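Local coordinates for protein 4'-phospho-dehydrooxetanocin synthase (Bacillus megaterium, PDB 5UL3) that catalyses the oxidative ring contraction of dAMP to an oxetane aldehyde in oxetanocin A biosynthesis, using cobalamin, a [4Fe-4S] cluster and S-adenosylmethionine, at residues A[287-292]-A[342-347]; A[355-360]-A[393-398]; A[56-61]-A[75-80]; A[120-125]-A[155-160]; A[22-27]-A[346-351]. All blocks are in the same frame, centred on the assembly; numbering follows the deposited sequence.

Contact 1 of 5, residues A[287-292]-A[342-347]; sequences VPTPSL and LDDILR. With EDO (1,2-ethanediol), chain B.
Asp344 and Thr289 join helix 335-351, a helix of the partial triose phosphate isomerase barrel of the radical SAM domain, to the irregular linker that runs between helices 283-286 and 295-300. Within 342-347, Asp344 is the first residue to touch the linker. Its CG stands anti to the carbonyl carbon (chi1 -69°), and OD2 accepts the hydroxyl hydrogen of Thr289 OG1 over 2.6 Å, on the anti lone pair. Threonine serves twice here: CG2 packs 3.7 Å from Asp344 CB while OG1 bonds the carboxylate. OD2 also forms a salt bridge with Lys340 one turn back, which would offset the cost of burying its charge. In the conformer described here, one of two, the end of Ile345 comes round to the linker, CD1 lying 4.1 Å from Pro290 CG, the two side chains crossing at about a right angle. Proline, with no backbone N-H to satisfy, suits this buried apolar spot, whose other neighbours include Leu307 of strand 305-311 and Leu138. Cobalamin lies about 8 Å from the Pro290 side chain. Arg347, a turn beyond Asp343, bends at chi3 (71°), and its NH2 donates to O1 of a 1,2-ethanediol at 3.0 Å.

Contact 2 of 5, residues A[355-360]-A[393-398]; sequences KPHIYM and KFDFAA
Strand 357-360 and residues 393-395 run parallel, axes 4.6 Å apart and directions differing by 18°, pairing His357 with Lys393, Ile358 with Phe394 and Tyr359 with Asp395. The bonds alternate as parallel strands require: Lys393 N to Pro356 O, Ile358 N to Lys393 O, Asp395 N to Ile358 O and Met360 N to Asp395 O. Helix 374-386 connects the strands, making a beta-alpha-beta unit of the radical SAM partial barrel. Towards helix 335-351 the residues are apolar: Ile358 CB meets Phe394 CB at 4.1 Å. The unbranched Met360 bends at chi2 (-62°), which sets SD, and the extended chi3 (-169°) carries CE to 3.9 Å from Phe394 CD2. Nearer the backbone, Met360 CB rests against Phe396 CB. The opposite side is polar and aromatic. Lys393 CB sits over one face of the His357 imidazole, 3.9 Å from its centroid, and Tyr359 OH lies over the other face near the rim. At the ring edge CE1 comes within 3.0 Å of Asp395 OD1, the carboxylate plane standing almost perpendicular to the ring. OD1 accepts from Arg430 N, while His357 NE2 bonds Asp429 OD2; an imidazole with two carboxylates so near would probably be stabilised in its protonated form.

Contact 3 of 5, residues A[56-61]-A[75-80]; sequences TDNTTL and PNRDLR. With EDO (1,2-ethanediol), chain O.
Arg77 lays its side chain across Asp57 and Asn58, where the chain turns into strand 60-64 of the four-stranded antiparallel sheet near the N terminus; residues 75-80 leave that sheet after strand 69-73. Arg77 CB lies 3.4 Å from Asp57 O. CG is anti to the backbone N (chi1 -168°); further out, Arg77 CD comes to 4.1 Å from Asn58 CB. A bend at chi3 (77°) follows, and from there the flat guanidinium covers that methylene: Arg77 NE and CZ are each 3.6 Å from Asn58 CB, which stands 3.5 Å above the plane, over its centre. An arginine suits this place because its guanidinium face packs like an apolar surface while its rim offers N-H groups. At the tip NH2 makes a weak bond to a water that donates to Asp57 OD1; further back, NE has a long, weak ion pair with Glu81. Next to it, Asn76 sends ND2 to Thr56 O at 3.0 Å, the acceptor lying close to the amide plane; its OD1 accepts from Lys18. A second water accepts from Asn76 N and donates to Thr59 O, while Pro75 CD rests against that same carbonyl. The two loops are joined by one direct side-chain bond and two water bridges, one of them weak; Asp57 OD1 and Arg77 NH2, 5.5 Å apart, are linked through water and may attract each other weakly.

Contact 4 of 5, residues A[120-125]-A[155-160]; sequences VTLVNL and VELIDM
Strands 120-124 and 155-159 lie parallel, 4.6 Å apart at an angle of 19°, in register from Val120 beside Val155 to Asn124 beside Asp159, and an even ladder of five backbone hydrogen bonds runs from Glu156 N to Val120 O up to Met160 N to Asn124 O. Beta-branched and aliphatic residues, at ease in extended chain, fill most positions. On the side of Val120, Leu122 and Asn124, Leu122 CD1 meets Val155 CG1 at 4.0 Å and its CB touches Leu157 CD2; the Leu122 side chain is about 4 Å from the bound cobalamin. At the C-terminal end Asn124, its CG anti to the backbone N (chi1 180°), points the same way as Asp159, and ND2 donates to OD1 across 2.9 Å from above the carboxylate plane. Asp159 OD1 also accepts from Gln161 N. On the other side Ile158 CD1 packs on Thr121 CG2 at 3.7 Å and on Val123 CG2 at 4.1 Å. Thr121 OG1, buried beside Glu156 CB, has no polar partner in the model. Past the last paired residues, Met160 SD lies 3.9 Å from Leu125 CD2. The pair forms the first beta-alpha-beta crossover of the cobalamin-binding Rossmann fold: helix 138-149 packs on Leu122, Val155 and Leu157, helix 166-176 on Thr121 and Ile158, strand 154-159 is the sheet edge, and strand 180-184 bonds the far side of strand 119-124.

Contact 5 of 5, residues A[22-27]-A[346-351]; sequences SQIWLK and LRAGKH. With EDO (1,2-ethanediol), chain B.
Trp25 and His351 lie with their rings nearly parallel, an offset stack in which the imidazole and the five-membered indole ring have planes 13° apart and centroids at 3.9 Å. His351 CB continues the overlap as a CH-pi contact, 4.0 Å from the centroid of the six-membered ring. The opposite indole face is covered near its rim by Gln23 CA. With chi1 at 47°, Trp25 CG falls between the backbone N and the carbonyl carbon, and CE3 meets Ala348 CB at 4.0 Å; a small alanine lets the wide ring approach the helix. Trp25 belongs to a type I beta turn, Gln23 to Leu26, which links helices 7-21 and 28-39 and leans on the C-terminal part of helix 335-351 in the radical SAM domain. Ser22, just before that turn, receives the end of the Arg347 guanidinium at its O: NH2 at 2.8 Å and NH1 at 2.9 Å both donate, with the oxygen in the guanidinium plane. Ile24 CD1 packs 3.8 Å from Arg347 NH2, the two side chains crossing obliquely.

Following the chain, contact 5 opens first, at 22-27, and closes only at helix 335-351, a span of more than 300 residues that joins the N-terminal region to the radical SAM domain. Within it, contact 3 closes a short loop of the antiparallel sheet, and contact 4 closes the crossover of the Rossmann fold. Contact 1 opens at 287-292 and ends on the same helix as contact 5, sharing Leu346 and Arg347; Leu292 touches Ala348 and Ile24, and Thr56 of contact 3 packs against Asp344. Ser291 meets Leu157 of contact 4. Contact 2 follows in series, its Ile358 resting on Leu346 and Ile345, so helix 335-351 packs on strand 357-360, which follows it.

Contact 1 of 5, residues A[287-292]-A[342-347]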
# COMPACT_ATOMS: atom_id res chain seq x y z
N VAL A 287 16.10 8.85 -4.04
CA VAL A 287 15.02 8.92 -3.06
C VAL A 287 15.52 8.22 -1.79
O VAL A 287 15.69 6.99 -1.78
CB VAL A 287 13.72 8.29 -3.59
CG1 VAL A 287 12.64 8.37 -2.53
CG2 VAL A 287 13.25 9.05 -4.83
N PRO A 288 15.80 8.97 -0.72
CA PRO A 288 16.35 8.35 0.49
C PRO A 288 15.25 7.87 1.42
O PRO A 288 14.06 7.93 1.09
CB PRO A 288 17.14 9.50 1.14
CG PRO A 288 16.26 10.72 0.81
CD PRO A 288 15.62 10.42 -0.56
N THR A 289 15.65 7.38 2.60
CA THR A 289 14.75 7.03 3.70
C THR A 289 13.57 8.00 3.78
O THR A 289 13.79 9.21 3.79
CB THR A 289 15.53 7.06 5.02
OG1 THR A 289 16.70 6.25 4.90
CG2 THR A 289 14.64 6.58 6.20
N PRO A 290 12.32 7.54 3.84
CA PRO A 290 11.21 8.47 4.03
C PRO A 290 11.41 9.30 5.29
O PRO A 290 11.99 8.84 6.28
CB PRO A 290 9.98 7.55 4.18
CG PRO A 290 10.55 6.25 4.59
CD PRO A 290 11.86 6.14 3.88
N SER A 291 10.91 10.53 5.25
CA SER A 291 11.02 11.40 6.41
C SER A 291 10.21 10.81 7.56
O SER A 291 9.14 10.24 7.36
CB SER A 291 10.51 12.81 6.07
OG SER A 291 11.38 13.41 5.10
N LEU A 292 10.72 10.95 8.78
CA LEU A 292 10.12 10.28 9.94
C LEU A 292 9.48 11.25 10.93
O LEU A 292 9.18 10.86 12.07
CB LEU A 292 11.17 9.40 10.63
CG LEU A 292 11.78 8.32 9.73
CD1 LEU A 292 12.92 7.58 10.42
CD2 LEU A 292 10.71 7.33 9.28
N LEU A 342 16.12 0.36 5.56
CA LEU A 342 15.52 -0.55 6.54
C LEU A 342 16.13 -0.32 7.92
O LEU A 342 15.41 -0.26 8.93
CB LEU A 342 15.70 -2.01 6.09
CG LEU A 342 14.79 -2.48 4.93
CD1 LEU A 342 15.33 -3.79 4.38
CD2 LEU A 342 13.32 -2.62 5.38
N ASP A 343 17.45 -0.17 7.97
CA ASP A 343 18.12 0.10 9.25
C ASP A 343 17.61 1.38 9.88
O ASP A 343 17.35 1.42 11.09
CB ASP A 343 19.63 0.15 9.04
CG ASP A 343 20.38 0.43 10.33
OD1 ASP A 343 20.50 -0.49 11.16
OD2 ASP A 343 20.85 1.58 10.52
N ASP A 344 17.45 2.45 9.08
CA ASP A 344 16.95 3.72 9.60
C ASP A 344 15.56 3.58 10.20
O ASP A 344 15.31 4.04 11.32
CB ASP A 344 16.90 4.78 8.49
CG ASP A 344 18.27 5.21 8.00
OD1 ASP A 344 19.26 4.95 8.70
OD2 ASP A 344 18.34 5.82 6.90
N ILE A 345 14.65 2.97 9.44
CA ILE A 345 13.27 2.87 9.89
C ILE A 345 13.18 1.99 11.13
O ILE A 345 12.44 2.30 12.07
CB ILE A 345 12.40 2.35 8.73
CG1 ILE A 345 12.34 3.40 7.62
CG2 ILE A 345 11.00 2.02 9.22
CD1 ILE A 345 11.92 2.83 6.31
N LEU A 346 13.94 0.91 11.15
CA LEU A 346 13.90 -0.01 12.29
C LEU A 346 14.48 0.64 13.54
O LEU A 346 13.94 0.49 14.65
CB LEU A 346 14.67 -1.29 11.95
CG LEU A 346 13.98 -2.22 10.94
CD1 LEU A 346 15.00 -3.21 10.40
CD2 LEU A 346 12.78 -2.93 11.60
N ARG A 347 15.56 1.40 13.37
CA ARG A 347 16.15 2.09 14.52
C ARG A 347 15.20 3.14 15.07
O ARG A 347 15.02 3.26 16.29
CB ARG A 347 17.49 2.71 14.10
CG ARG A 347 18.21 3.39 15.28
CD ARG A 347 19.67 3.74 14.96
NE ARG A 347 19.76 4.83 14.00
CZ ARG A 347 19.60 6.11 14.31
NH1 ARG A 347 19.33 6.48 15.57
NH2 ARG A 347 19.71 7.04 13.36
C1 EDO B . 21.36 8.82 10.77
O1 EDO B . 20.94 7.45 10.67
C2 EDO B . 22.86 8.88 10.94
O2 EDO B . 23.44 8.26 9.79

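Contact 2 of 5, residues A[355-360]-A[393-398]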
# COMPACT_ATOMS: atom_id res chain seq x y z
N LYS A 355 6.97 -2.29 16.99
CA LYS A 355 7.51 -3.63 16.76
C LYS A 355 8.21 -3.70 15.40
O LYS A 355 7.80 -3.03 14.45
CB LYS A 355 6.38 -4.67 16.81
CG LYS A 355 5.32 -4.49 15.74
CD LYS A 355 4.17 -5.49 15.90
CE LYS A 355 3.12 -5.00 16.89
NZ LYS A 355 2.27 -3.90 16.34
N PRO A 356 9.29 -4.49 15.29
CA PRO A 356 10.09 -4.54 14.04
C PRO A 356 9.41 -5.36 12.96
O PRO A 356 9.83 -6.47 12.62
CB PRO A 356 11.40 -5.18 14.51
CG PRO A 356 10.95 -6.12 15.62
CD PRO A 356 9.82 -5.41 16.32
N HIS A 357 8.32 -4.81 12.43
CA HIS A 357 7.53 -5.42 11.36
C HIS A 357 7.38 -4.41 10.24
O HIS A 357 6.77 -3.35 10.44
CB HIS A 357 6.15 -5.86 11.87
CG HIS A 357 5.52 -6.94 11.05
ND1 HIS A 357 5.24 -6.80 9.71
CD2 HIS A 357 5.12 -8.19 11.39
CE1 HIS A 357 4.69 -7.92 9.26
NE2 HIS A 357 4.61 -8.78 10.26
N ILE A 358 7.94 -4.71 9.07
CA ILE A 358 7.92 -3.79 7.94
C ILE A 358 6.87 -4.24 6.93
O ILE A 358 6.89 -5.39 6.48
CB ILE A 358 9.29 -3.71 7.25
CG1 ILE A 358 10.41 -3.47 8.26
CG2 ILE A 358 9.26 -2.62 6.17
CD1 ILE A 358 10.47 -2.04 8.77
N TYR A 359 5.98 -3.35 6.56
CA TYR A 359 5.02 -3.62 5.49
C TYR A 359 5.58 -3.01 4.22
O TYR A 359 5.56 -1.79 4.05
CB TYR A 359 3.66 -3.06 5.85
CG TYR A 359 3.17 -3.72 7.12
CD1 TYR A 359 3.53 -3.22 8.38
CD2 TYR A 359 2.43 -4.90 7.07
CE1 TYR A 359 3.13 -3.87 9.55
CE2 TYR A 359 2.02 -5.54 8.23
CZ TYR A 359 2.36 -5.02 9.46
OH TYR A 359 1.94 -5.68 10.60
N MET A 360 6.11 -3.86 3.34
CA MET A 360 6.68 -3.36 2.09
C MET A 360 5.57 -2.85 1.19
O MET A 360 4.56 -3.54 0.94
CB MET A 360 7.47 -4.44 1.34
CG MET A 360 8.63 -5.06 2.08
SD MET A 360 9.94 -3.87 2.51
CE MET A 360 11.20 -5.03 3.04
N LYS A 393 10.27 -9.04 10.96
CA LYS A 393 9.30 -9.64 10.07
C LYS A 393 8.91 -8.63 9.00
O LYS A 393 8.91 -7.42 9.24
CB LYS A 393 8.08 -10.11 10.85
CG LYS A 393 8.47 -11.19 11.86
CD LYS A 393 7.28 -11.97 12.37
CE LYS A 393 7.74 -13.21 13.13
NZ LYS A 393 8.29 -14.26 12.23
N PHE A 394 8.61 -9.12 7.79
CA PHE A 394 8.19 -8.18 6.76
C PHE A 394 7.19 -8.84 5.82
O PHE A 394 7.24 -10.05 5.59
CB PHE A 394 9.40 -7.58 6.00
CG PHE A 394 10.22 -8.56 5.20
CD1 PHE A 394 11.21 -9.33 5.81
CD2 PHE A 394 10.07 -8.66 3.81
CE1 PHE A 394 12.00 -10.22 5.07
CE2 PHE A 394 10.86 -9.55 3.05
CZ PHE A 394 11.84 -10.32 3.69
N ASP A 395 6.26 -8.03 5.33
CA ASP A 395 5.23 -8.46 4.39
C ASP A 395 5.48 -7.83 3.02
O ASP A 395 5.95 -6.70 2.94
CB ASP A 395 3.84 -8.03 4.87
CG ASP A 395 3.45 -8.66 6.23
OD1 ASP A 395 4.21 -9.48 6.79
OD2 ASP A 395 2.37 -8.29 6.72
N PHE A 396 5.14 -8.55 1.95
CA PHE A 396 5.19 -7.97 0.61
C PHE A 396 4.22 -8.73 -0.29
O PHE A 396 3.66 -9.75 0.11
CB PHE A 396 6.60 -7.96 0.03
CG PHE A 396 7.23 -9.33 -0.16
CD1 PHE A 396 7.05 -10.03 -1.34
CD2 PHE A 396 8.05 -9.87 0.83
CE1 PHE A 396 7.66 -11.28 -1.52
CE2 PHE A 396 8.67 -11.11 0.65
CZ PHE A 396 8.48 -11.81 -0.53
N ALA A 397 4.04 -8.22 -1.51
CA ALA A 397 3.15 -8.82 -2.49
C ALA A 397 3.96 -9.38 -3.66
O ALA A 397 5.05 -8.90 -3.97
CB ALA A 397 2.14 -7.81 -3.02
N ALA A 398 3.41 -10.41 -4.31
CA ALA A 398 4.10 -11.02 -5.44
C ALA A 398 3.10 -11.71 -6.36
O ALA A 398 2.04 -12.15 -5.91
CB ALA A 398 5.14 -12.05 -4.97
O HOH W 1 3.94 -5.05 -1.05
O HOH W 2 2.97 -5.06 2.84

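Contact 3 of 5, residues A[56-61]-A[75-80]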
# COMPACT_ATOMS: atom_id res chain seq x y z
N THR A 56 19.26 12.16 7.28
CA THR A 56 20.05 11.02 7.77
C THR A 56 21.56 11.19 7.58
O THR A 56 22.19 11.93 8.33
CB THR A 56 19.58 9.68 7.15
OG1 THR A 56 19.81 9.63 5.73
CG2 THR A 56 18.08 9.47 7.43
N ASP A 57 22.15 10.50 6.60
CA ASP A 57 23.60 10.46 6.46
C ASP A 57 24.18 11.65 5.69
O ASP A 57 25.35 11.59 5.30
CB ASP A 57 24.05 9.16 5.81
CG ASP A 57 23.60 9.02 4.36
OD1 ASP A 57 22.76 9.81 3.87
OD2 ASP A 57 24.09 8.08 3.70
N ASN A 58 23.41 12.73 5.51
CA ASN A 58 23.95 13.91 4.85
C ASN A 58 23.41 15.19 5.47
O ASN A 58 23.55 16.27 4.90
CB ASN A 58 23.66 13.87 3.33
CG ASN A 58 22.18 13.73 3.02
OD1 ASN A 58 21.41 14.70 3.10
ND2 ASN A 58 21.77 12.52 2.64
N THR A 59 22.80 15.08 6.66
CA THR A 59 22.26 16.25 7.32
C THR A 59 23.36 17.29 7.54
O THR A 59 24.49 16.95 7.90
CB THR A 59 21.63 15.85 8.66
OG1 THR A 59 20.74 14.73 8.45
CG2 THR A 59 20.82 17.01 9.22
N THR A 60 23.02 18.54 7.28
CA THR A 60 23.98 19.64 7.18
C THR A 60 23.47 20.83 7.97
O THR A 60 22.29 21.17 7.88
CB THR A 60 24.17 20.07 5.70
OG1 THR A 60 24.54 18.94 4.92
CG2 THR A 60 25.27 21.13 5.60
N LEU A 61 24.36 21.48 8.72
CA LEU A 61 24.05 22.71 9.43
C LEU A 61 24.81 23.88 8.80
O LEU A 61 26.02 23.78 8.57
CB LEU A 61 24.42 22.59 10.91
CG LEU A 61 24.30 23.86 11.73
CD1 LEU A 61 22.86 24.33 11.82
CD2 LEU A 61 24.88 23.63 13.12
N PRO A 75 28.59 16.47 9.43
CA PRO A 75 29.27 15.44 10.23
C PRO A 75 29.19 14.05 9.66
O PRO A 75 30.02 13.20 10.02
CB PRO A 75 28.55 15.52 11.58
CG PRO A 75 27.27 16.19 11.32
CD PRO A 75 27.44 17.07 10.11
N ASN A 76 28.23 13.77 8.78
CA ASN A 76 27.98 12.43 8.28
C ASN A 76 28.43 12.22 6.84
O ASN A 76 28.36 11.09 6.35
CB ASN A 76 26.48 12.09 8.39
CG ASN A 76 25.99 12.17 9.81
OD1 ASN A 76 26.78 12.09 10.74
ND2 ASN A 76 24.67 12.34 9.99
N ARG A 77 28.88 13.27 6.15
CA ARG A 77 29.24 13.08 4.76
C ARG A 77 30.22 14.16 4.33
O ARG A 77 30.13 15.31 4.77
CB ARG A 77 28.00 13.10 3.85
CG ARG A 77 28.31 12.63 2.43
CD ARG A 77 27.07 12.36 1.60
NE ARG A 77 26.46 13.60 1.11
CZ ARG A 77 25.49 13.64 0.20
NH1 ARG A 77 24.98 14.80 -0.19
NH2 ARG A 77 25.01 12.51 -0.31
N ASP A 78 31.16 13.76 3.47
CA ASP A 78 32.08 14.68 2.80
C ASP A 78 31.31 15.87 2.25
O ASP A 78 30.40 15.71 1.44
CB ASP A 78 32.81 13.94 1.68
CG ASP A 78 33.90 14.78 1.00
OD1 ASP A 78 34.13 15.94 1.40
OD2 ASP A 78 34.53 14.27 0.05
N LEU A 79 31.68 17.06 2.72
CA LEU A 79 31.03 18.29 2.26
C LEU A 79 31.13 18.46 0.75
O LEU A 79 30.28 19.14 0.14
CB LEU A 79 31.67 19.47 2.98
CG LEU A 79 30.96 20.81 3.02
CD1 LEU A 79 29.57 20.60 3.56
CD2 LEU A 79 31.77 21.72 3.95
N ARG A 80 32.14 17.88 0.11
CA ARG A 80 32.26 18.03 -1.34
C ARG A 80 31.07 17.44 -2.09
O ARG A 80 30.86 17.78 -3.25
CB ARG A 80 33.58 17.42 -1.82
CG ARG A 80 34.80 18.07 -1.12
CD ARG A 80 36.12 17.46 -1.58
NE ARG A 80 36.12 16.01 -1.41
CZ ARG A 80 37.03 15.19 -1.94
NH1 ARG A 80 38.02 15.68 -2.68
NH2 ARG A 80 36.94 13.88 -1.73
C1 EDO O . 33.01 13.75 11.04
O1 EDO O . 31.94 14.25 11.86
C2 EDO O . 33.00 12.23 11.18
O2 EDO O . 33.97 11.64 10.31
O HOH W 3 24.18 10.29 1.29
O HOH W 4 26.44 15.41 7.10

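Contact 4 of 5, residues A[120-125]-A[155-160]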
# COMPACT_ATOMS: atom_id res chain seq x y z
N VAL A 120 7.78 24.21 1.82
CA VAL A 120 6.80 23.34 1.19
C VAL A 120 6.08 22.61 2.31
O VAL A 120 6.72 21.95 3.13
CB VAL A 120 7.48 22.33 0.24
CG1 VAL A 120 6.46 21.38 -0.34
CG2 VAL A 120 8.26 23.07 -0.86
N THR A 121 4.75 22.70 2.33
CA THR A 121 3.94 21.91 3.26
C THR A 121 3.20 20.84 2.47
O THR A 121 2.53 21.15 1.48
CB THR A 121 2.94 22.79 4.04
OG1 THR A 121 3.67 23.72 4.84
CG2 THR A 121 2.11 21.93 5.00
N LEU A 122 3.36 19.58 2.89
CA LEU A 122 2.72 18.43 2.26
C LEU A 122 1.76 17.84 3.27
O LEU A 122 2.16 17.58 4.41
CB LEU A 122 3.75 17.38 1.85
CG LEU A 122 4.79 17.88 0.85
CD1 LEU A 122 5.85 16.82 0.63
CD2 LEU A 122 4.12 18.28 -0.47
N VAL A 123 0.53 17.60 2.84
CA VAL A 123 -0.56 17.15 3.71
C VAL A 123 -1.07 15.80 3.19
O VAL A 123 -1.53 15.71 2.05
CB VAL A 123 -1.70 18.17 3.74
CG1 VAL A 123 -2.76 17.76 4.79
CG2 VAL A 123 -1.16 19.57 4.04
N ASN A 124 -0.98 14.77 4.03
CA ASN A 124 -1.60 13.48 3.72
C ASN A 124 -3.03 13.48 4.25
O ASN A 124 -3.24 13.63 5.46
CB ASN A 124 -0.83 12.32 4.35
CG ASN A 124 -1.48 10.97 4.02
OD1 ASN A 124 -1.92 10.76 2.90
ND2 ASN A 124 -1.57 10.08 5.01
N LEU A 125 -4.01 13.31 3.36
CA LEU A 125 -5.40 13.25 3.82
C LEU A 125 -5.74 11.86 4.33
O LEU A 125 -5.08 10.87 4.01
CB LEU A 125 -6.37 13.64 2.70
CG LEU A 125 -6.06 14.93 1.94
CD1 LEU A 125 -7.21 15.32 1.03
CD2 LEU A 125 -5.69 16.06 2.90
N VAL A 155 10.68 21.46 4.42
CA VAL A 155 9.45 20.71 4.19
C VAL A 155 8.76 20.53 5.54
O VAL A 155 9.40 20.13 6.51
CB VAL A 155 9.71 19.35 3.52
CG1 VAL A 155 8.39 18.63 3.21
CG2 VAL A 155 10.52 19.53 2.23
N GLU A 156 7.47 20.80 5.57
CA GLU A 156 6.62 20.53 6.73
C GLU A 156 5.63 19.44 6.34
O GLU A 156 5.03 19.51 5.26
CB GLU A 156 5.89 21.79 7.19
CG GLU A 156 4.67 21.52 8.08
CD GLU A 156 4.82 22.08 9.49
OE1 GLU A 156 5.86 22.72 9.77
OE2 GLU A 156 3.91 21.86 10.33
N LEU A 157 5.48 18.44 7.21
CA LEU A 157 4.59 17.30 6.96
C LEU A 157 3.40 17.38 7.90
O LEU A 157 3.57 17.58 9.11
CB LEU A 157 5.33 15.98 7.18
CG LEU A 157 6.40 15.65 6.13
CD1 LEU A 157 7.24 14.47 6.59
CD2 LEU A 157 5.69 15.36 4.82
N ILE A 158 2.21 17.23 7.34
CA ILE A 158 0.97 17.14 8.10
C ILE A 158 0.27 15.85 7.68
O ILE A 158 0.14 15.59 6.47
CB ILE A 158 0.05 18.35 7.84
CG1 ILE A 158 0.77 19.66 8.15
CG2 ILE A 158 -1.22 18.22 8.71
CD1 ILE A 158 -0.05 20.88 7.76
N ASP A 159 -0.18 15.05 8.66
CA ASP A 159 -0.78 13.75 8.36
C ASP A 159 -2.10 13.64 9.12
O ASP A 159 -2.10 13.56 10.35
CB ASP A 159 0.15 12.60 8.76
CG ASP A 159 -0.30 11.24 8.18
OD1 ASP A 159 -1.45 11.13 7.73
OD2 ASP A 159 0.52 10.29 8.16
N MET A 160 -3.21 13.65 8.37
CA MET A 160 -4.52 13.42 8.99
C MET A 160 -4.66 12.03 9.59
O MET A 160 -5.60 11.82 10.37
CB MET A 160 -5.63 13.64 7.97
CG MET A 160 -5.76 15.09 7.52
SD MET A 160 -7.19 15.31 6.46
CE MET A 160 -8.51 15.21 7.70

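Contact 5 of 5, residues A[22-27]-A[346-351]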
# COMPACT_ATOMS: atom_id res chain seq x y z
N SER A 22 21.76 12.08 14.64
CA SER A 22 21.42 10.66 14.72
C SER A 22 19.98 10.45 15.18
O SER A 22 19.45 9.34 15.00
CB SER A 22 22.37 9.93 15.67
OG SER A 22 21.99 10.19 17.01
N GLN A 23 19.33 11.47 15.72
CA GLN A 23 17.94 11.35 16.18
C GLN A 23 17.01 11.69 15.01
O GLN A 23 16.35 12.73 14.97
CB GLN A 23 17.70 12.22 17.40
CG GLN A 23 18.62 11.84 18.52
CD GLN A 23 18.70 12.90 19.59
OE1 GLN A 23 17.68 13.34 20.13
NE2 GLN A 23 19.91 13.34 19.90
N ILE A 24 16.96 10.76 14.05
CA ILE A 24 16.32 11.04 12.77
C ILE A 24 14.80 11.11 12.85
O ILE A 24 14.16 11.48 11.87
CB ILE A 24 16.76 9.99 11.73
CG1 ILE A 24 16.37 8.58 12.16
CG2 ILE A 24 18.24 10.09 11.50
CD1 ILE A 24 16.67 7.50 11.10
N TRP A 25 14.21 10.81 14.01
CA TRP A 25 12.78 10.99 14.19
C TRP A 25 12.39 12.42 14.54
O TRP A 25 11.21 12.76 14.45
CB TRP A 25 12.27 10.06 15.29
CG TRP A 25 13.15 10.11 16.48
CD1 TRP A 25 13.04 10.98 17.54
CD2 TRP A 25 14.29 9.29 16.74
NE1 TRP A 25 14.05 10.74 18.44
CE2 TRP A 25 14.83 9.71 17.97
CE3 TRP A 25 14.91 8.25 16.05
CZ2 TRP A 25 15.96 9.11 18.53
CZ3 TRP A 25 16.02 7.66 16.59
CH2 TRP A 25 16.54 8.09 17.83
N LEU A 26 13.34 13.25 14.96
CA LEU A 26 12.97 14.61 15.32
C LEU A 26 12.71 15.42 14.06
O LEU A 26 13.35 15.22 13.02
CB LEU A 26 14.08 15.27 16.14
CG LEU A 26 14.49 14.58 17.43
CD1 LEU A 26 15.76 15.24 17.99
CD2 LEU A 26 13.33 14.62 18.44
N LYS A 27 11.76 16.35 14.16
CA LYS A 27 11.47 17.25 13.06
C LYS A 27 12.58 18.29 12.92
O LYS A 27 13.30 18.57 13.89
CB LYS A 27 10.12 17.93 13.30
CG LYS A 27 9.11 17.02 14.00
CD LYS A 27 7.69 17.56 13.91
CE LYS A 27 6.67 16.44 14.09
NZ LYS A 27 5.30 16.87 13.69
N LEU A 346 13.94 0.91 11.15
CA LEU A 346 13.90 -0.01 12.29
C LEU A 346 14.48 0.64 13.54
O LEU A 346 13.94 0.49 14.65
CB LEU A 346 14.67 -1.29 11.95
CG LEU A 346 13.98 -2.22 10.94
CD1 LEU A 346 15.00 -3.21 10.40
CD2 LEU A 346 12.78 -2.93 11.60
N ARG A 347 15.56 1.40 13.37
CA ARG A 347 16.15 2.09 14.52
C ARG A 347 15.20 3.14 15.07
O ARG A 347 15.02 3.26 16.29
CB ARG A 347 17.49 2.71 14.10
CG ARG A 347 18.21 3.39 15.28
CD ARG A 347 19.67 3.74 14.96
NE ARG A 347 19.76 4.83 14.00
CZ ARG A 347 19.60 6.11 14.31
NH1 ARG A 347 19.33 6.48 15.57
NH2 ARG A 347 19.71 7.04 13.36
N ALA A 348 14.56 3.90 14.18
CA ALA A 348 13.60 4.90 14.62
C ALA A 348 12.37 4.25 15.23
O ALA A 348 11.82 4.77 16.21
CB ALA A 348 13.19 5.79 13.45
N GLY A 349 11.90 3.14 14.66
CA GLY A 349 10.76 2.45 15.25
C GLY A 349 11.07 1.94 16.65
O GLY A 349 10.24 2.06 17.56
N LYS A 350 12.27 1.40 16.85
CA LYS A 350 12.67 0.89 18.15
C LYS A 350 12.70 2.00 19.20
O LYS A 350 12.35 1.77 20.37
CB LYS A 350 14.04 0.23 18.04
CG LYS A 350 14.53 -0.43 19.33
CD LYS A 350 15.98 -0.87 19.18
CE LYS A 350 16.41 -1.79 20.32
NZ LYS A 350 15.78 -3.14 20.22
N HIS A 351 13.11 3.21 18.80
CA HIS A 351 13.08 4.35 19.70
C HIS A 351 11.68 4.59 20.25
O HIS A 351 11.53 5.03 21.40
CB HIS A 351 13.58 5.60 18.99
CG HIS A 351 13.39 6.85 19.78
ND1 HIS A 351 14.22 7.20 20.83
CD2 HIS A 351 12.44 7.82 19.72
CE1 HIS A 351 13.81 8.34 21.35
NE2 HIS A 351 12.73 8.74 20.70
C1 EDO B . 21.36 8.82 10.77
O1 EDO B . 20.94 7.45 10.67
C2 EDO B . 22.86 8.88 10.94
O2 EDO B . 23.44 8.26 9.79